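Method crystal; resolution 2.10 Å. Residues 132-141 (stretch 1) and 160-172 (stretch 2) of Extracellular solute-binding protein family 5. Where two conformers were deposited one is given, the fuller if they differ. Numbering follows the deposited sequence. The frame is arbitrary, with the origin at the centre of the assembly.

Stretch 1, residues 132-141: TVDDVLFTYD
Stretch 2 (160-172) KIEKTGERSVRFT

Residues 133-141 form a helix (phi/psi near -60/-43), with i to i+4 bonds such as Leu-137 N to Val-133 O, 3.0 Å. Thr-132 (chi1 p) caps it: Asp-135 N donates to Thr-132 OG1 (3.2 Å), and Thr-132 N to Asp-135 OD2. Stretch 2 is a hairpin, paired by Glu-162 N to Arg-170 O (3.0 Å) and Arg-170 N to Glu-162 O. The helix runs along the hairpin, antiparallel to strand 160-165 (177° between N-to-C directions) and 30° from the direction of strand 168-172. In register, Val-133 CA lies 5.9 Å from Arg-167 CA, and Leu-137 CA 7.3 Å from Ile-161 CA.

No direct hydrogen bond crosses the contact; apolar packing dominates its 432 Å². Val-133 (t) covers the turn compactly: CG2 lies 3.5 Å from Arg-167 C, and CG1 3.7 Å from Lys-163 CG, in that extended side chain's aliphatic part. One water bridges the helix start, accepting from Val-133 N and donating to Glu-166 O. Leu-137 (m, t) starts sideways but brings CD2 to 3.5 Å from Ile-161 CG1 (Ile-161 t, t). Buried Val-136 (t), Val-169 (p) and Phe-171 point CA-to-CB toward the other stretch; their wholly apolar side chains leave no polar group unsatisfied. Val-136 CG1 lies 4.0 Å from Phe-171 CZ. Phe-171 (m, chi2 78°) points its edge at the face of Tyr-140 (m, chi2 79°), planes at 67°, Tyr-140 CE1 to Phe-171 CZ 3.7 Å.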

# COMPACT_ATOMS: atom_id res chain seq x y z
N THR A 132 -12.41 4.03 28.82
CA THR A 132 -11.60 3.80 30.03
C THR A 132 -10.48 2.81 29.79
O THR A 132 -10.45 2.06 28.78
CB THR A 132 -12.46 3.22 31.18
OG1 THR A 132 -12.92 1.91 30.83
CG2 THR A 132 -13.65 4.11 31.50
N VAL A 133 -9.61 2.72 30.78
CA VAL A 133 -8.53 1.73 30.75
C VAL A 133 -9.12 0.34 30.75
O VAL A 133 -8.59 -0.56 30.10
CB VAL A 133 -7.56 1.92 31.92
CG1 VAL A 133 -6.62 0.71 32.10
CG2 VAL A 133 -6.75 3.17 31.71
N ASP A 134 -10.22 0.16 31.47
CA ASP A 134 -10.89 -1.11 31.46
C ASP A 134 -11.34 -1.53 30.03
O ASP A 134 -11.24 -2.69 29.67
CB ASP A 134 -12.07 -1.08 32.41
CG ASP A 134 -12.54 -2.45 32.74
OD1 ASP A 134 -11.74 -3.23 33.30
OD2 ASP A 134 -13.71 -2.73 32.43
N ASP A 135 -11.80 -0.58 29.21
CA ASP A 135 -12.10 -0.88 27.78
C ASP A 135 -10.87 -1.37 27.02
O ASP A 135 -10.97 -2.32 26.20
CB ASP A 135 -12.69 0.34 27.04
CG ASP A 135 -14.08 0.70 27.53
OD1 ASP A 135 -14.96 -0.21 27.61
OD2 ASP A 135 -14.32 1.92 27.82
N VAL A 136 -9.71 -0.76 27.28
CA VAL A 136 -8.46 -1.19 26.62
C VAL A 136 -8.13 -2.62 27.03
O VAL A 136 -7.82 -3.46 26.19
CB VAL A 136 -7.28 -0.28 26.97
CG1 VAL A 136 -5.99 -0.77 26.29
CG2 VAL A 136 -7.57 1.17 26.61
N LEU A 137 -8.19 -2.91 28.33
CA LEU A 137 -7.85 -4.25 28.79
C LEU A 137 -8.79 -5.26 28.18
O LEU A 137 -8.36 -6.35 27.75
CB LEU A 137 -7.89 -4.37 30.34
CG LEU A 137 -6.94 -3.48 31.16
CD1 LEU A 137 -7.07 -3.78 32.65
CD2 LEU A 137 -5.51 -3.67 30.73
N PHE A 138 -10.09 -4.93 28.21
CA PHE A 138 -11.10 -5.79 27.63
C PHE A 138 -10.79 -6.06 26.16
O PHE A 138 -10.91 -7.20 25.68
CB PHE A 138 -12.46 -5.11 27.77
CG PHE A 138 -13.51 -5.65 26.87
CD1 PHE A 138 -14.19 -6.81 27.19
CD2 PHE A 138 -13.88 -4.97 25.74
CE1 PHE A 138 -15.19 -7.29 26.35
CE2 PHE A 138 -14.87 -5.45 24.89
CZ PHE A 138 -15.50 -6.61 25.18
N THR A 139 -10.40 -5.01 25.45
CA THR A 139 -10.11 -5.09 24.01
C THR A 139 -9.06 -6.14 23.69
O THR A 139 -9.26 -6.96 22.80
CB THR A 139 -9.66 -3.72 23.42
OG1 THR A 139 -10.71 -2.75 23.55
CG2 THR A 139 -9.31 -3.86 21.96
N TYR A 140 -7.94 -6.13 24.42
CA TYR A 140 -6.85 -7.11 24.16
C TYR A 140 -7.27 -8.53 24.57
O TYR A 140 -6.89 -9.52 23.91
CB TYR A 140 -5.51 -6.67 24.78
CG TYR A 140 -4.94 -5.55 23.96
CD1 TYR A 140 -5.42 -4.26 24.09
CD2 TYR A 140 -4.00 -5.79 22.96
CE1 TYR A 140 -4.97 -3.23 23.26
CE2 TYR A 140 -3.54 -4.78 22.13
CZ TYR A 140 -4.02 -3.49 22.28
OH TYR A 140 -3.58 -2.47 21.42
N ASP A 141 -8.04 -8.61 25.65
CA ASP A 141 -8.62 -9.90 26.07
C ASP A 141 -9.52 -10.51 24.94
O ASP A 141 -9.21 -11.58 24.37
CB ASP A 141 -9.41 -9.68 27.38
CG ASP A 141 -10.09 -10.95 27.88
OD1 ASP A 141 -9.75 -12.05 27.45
OD2 ASP A 141 -11.01 -10.83 28.69
N LYS A 160 3.01 -8.23 29.74
CA LYS A 160 2.05 -7.76 30.72
C LYS A 160 1.32 -6.55 30.15
O LYS A 160 1.92 -5.73 29.42
CB LYS A 160 2.74 -7.38 32.05
N ILE A 161 0.04 -6.45 30.46
CA ILE A 161 -0.74 -5.25 30.18
C ILE A 161 -1.37 -4.85 31.51
O ILE A 161 -2.04 -5.63 32.13
CB ILE A 161 -1.79 -5.48 29.08
CG1 ILE A 161 -2.56 -4.20 28.84
CG2 ILE A 161 -2.77 -6.61 29.42
CD1 ILE A 161 -3.50 -4.34 27.67
N GLU A 162 -1.10 -3.63 31.97
CA GLU A 162 -1.59 -3.24 33.29
C GLU A 162 -2.00 -1.79 33.37
O GLU A 162 -1.45 -0.90 32.68
CB GLU A 162 -0.56 -3.57 34.37
CG GLU A 162 0.86 -3.62 33.83
CD GLU A 162 1.96 -3.84 34.85
OE1 GLU A 162 1.71 -4.37 35.96
OE2 GLU A 162 3.12 -3.45 34.49
N LYS A 163 -3.00 -1.57 34.21
CA LYS A 163 -3.47 -0.25 34.57
C LYS A 163 -2.45 0.32 35.53
O LYS A 163 -2.09 -0.36 36.49
CB LYS A 163 -4.85 -0.35 35.24
CG LYS A 163 -5.43 1.00 35.58
CD LYS A 163 -6.88 0.92 36.01
CE LYS A 163 -7.34 2.28 36.53
NZ LYS A 163 -8.76 2.25 36.96
N THR A 164 -1.96 1.53 35.26
CA THR A 164 -0.93 2.17 36.10
C THR A 164 -1.38 3.49 36.71
O THR A 164 -0.62 4.15 37.41
CB THR A 164 0.34 2.46 35.29
OG1 THR A 164 0.02 3.24 34.12
CG2 THR A 164 1.03 1.17 34.86
N GLY A 165 -2.61 3.92 36.43
CA GLY A 165 -3.15 5.17 37.02
C GLY A 165 -4.61 5.23 36.65
O GLY A 165 -5.10 4.32 35.99
N GLU A 166 -5.30 6.30 37.03
CA GLU A 166 -6.72 6.38 36.77
C GLU A 166 -7.04 6.17 35.30
O GLU A 166 -8.02 5.52 34.99
CB GLU A 166 -7.35 7.70 37.23
CG GLU A 166 -8.82 7.73 36.84
CD GLU A 166 -9.65 8.80 37.50
OE1 GLU A 166 -9.11 9.87 37.90
OE2 GLU A 166 -10.89 8.56 37.57
N ARG A 167 -6.20 6.74 34.42
CA ARG A 167 -6.43 6.72 33.00
C ARG A 167 -5.21 6.22 32.22
O ARG A 167 -5.14 6.46 31.02
CB ARG A 167 -6.82 8.10 32.50
CG ARG A 167 -8.02 8.68 33.20
CD ARG A 167 -8.54 9.89 32.50
NE ARG A 167 -7.46 10.80 32.22
CZ ARG A 167 -6.91 11.62 33.10
NH1 ARG A 167 -5.92 12.42 32.72
NH2 ARG A 167 -7.35 11.67 34.37
N SER A 168 -4.28 5.52 32.88
CA SER A 168 -3.03 5.07 32.24
C SER A 168 -2.91 3.56 32.10
O SER A 168 -3.22 2.82 33.02
CB SER A 168 -1.81 5.53 33.01
OG SER A 168 -1.59 6.88 32.74
N VAL A 169 -2.39 3.12 30.98
CA VAL A 169 -2.20 1.72 30.71
C VAL A 169 -0.83 1.47 30.11
O VAL A 169 -0.41 2.13 29.17
CB VAL A 169 -3.33 1.15 29.84
CG1 VAL A 169 -3.44 1.86 28.47
CG2 VAL A 169 -3.14 -0.32 29.65
N ARG A 170 -0.12 0.49 30.64
CA ARG A 170 1.22 0.16 30.18
C ARG A 170 1.29 -1.25 29.57
O ARG A 170 0.80 -2.20 30.16
CB ARG A 170 2.23 0.26 31.32
CG ARG A 170 3.63 -0.13 30.87
CD ARG A 170 4.70 -0.11 31.96
NE ARG A 170 5.05 1.25 32.32
CZ ARG A 170 6.29 1.69 32.60
NH1 ARG A 170 7.36 0.87 32.57
NH2 ARG A 170 6.48 2.98 32.94
N PHE A 171 1.90 -1.36 28.40
CA PHE A 171 2.18 -2.64 27.74
C PHE A 171 3.67 -2.92 27.90
O PHE A 171 4.49 -2.11 27.48
CB PHE A 171 1.90 -2.53 26.22
CG PHE A 171 0.45 -2.27 25.89
CD1 PHE A 171 -0.09 -1.01 26.03
CD2 PHE A 171 -0.35 -3.29 25.44
CE1 PHE A 171 -1.43 -0.78 25.72
CE2 PHE A 171 -1.68 -3.07 25.14
CZ PHE A 171 -2.23 -1.81 25.29
N THR A 172 4.01 -4.03 28.53
CA THR A 172 5.41 -4.47 28.59
C THR A 172 5.62 -5.64 27.65
O THR A 172 4.86 -6.62 27.71
CB THR A 172 5.78 -4.90 30.02
OG1 THR A 172 5.45 -3.85 30.91
CG2 THR A 172 7.28 -5.24 30.16
O HOH W 1 -9.54 4.92 32.78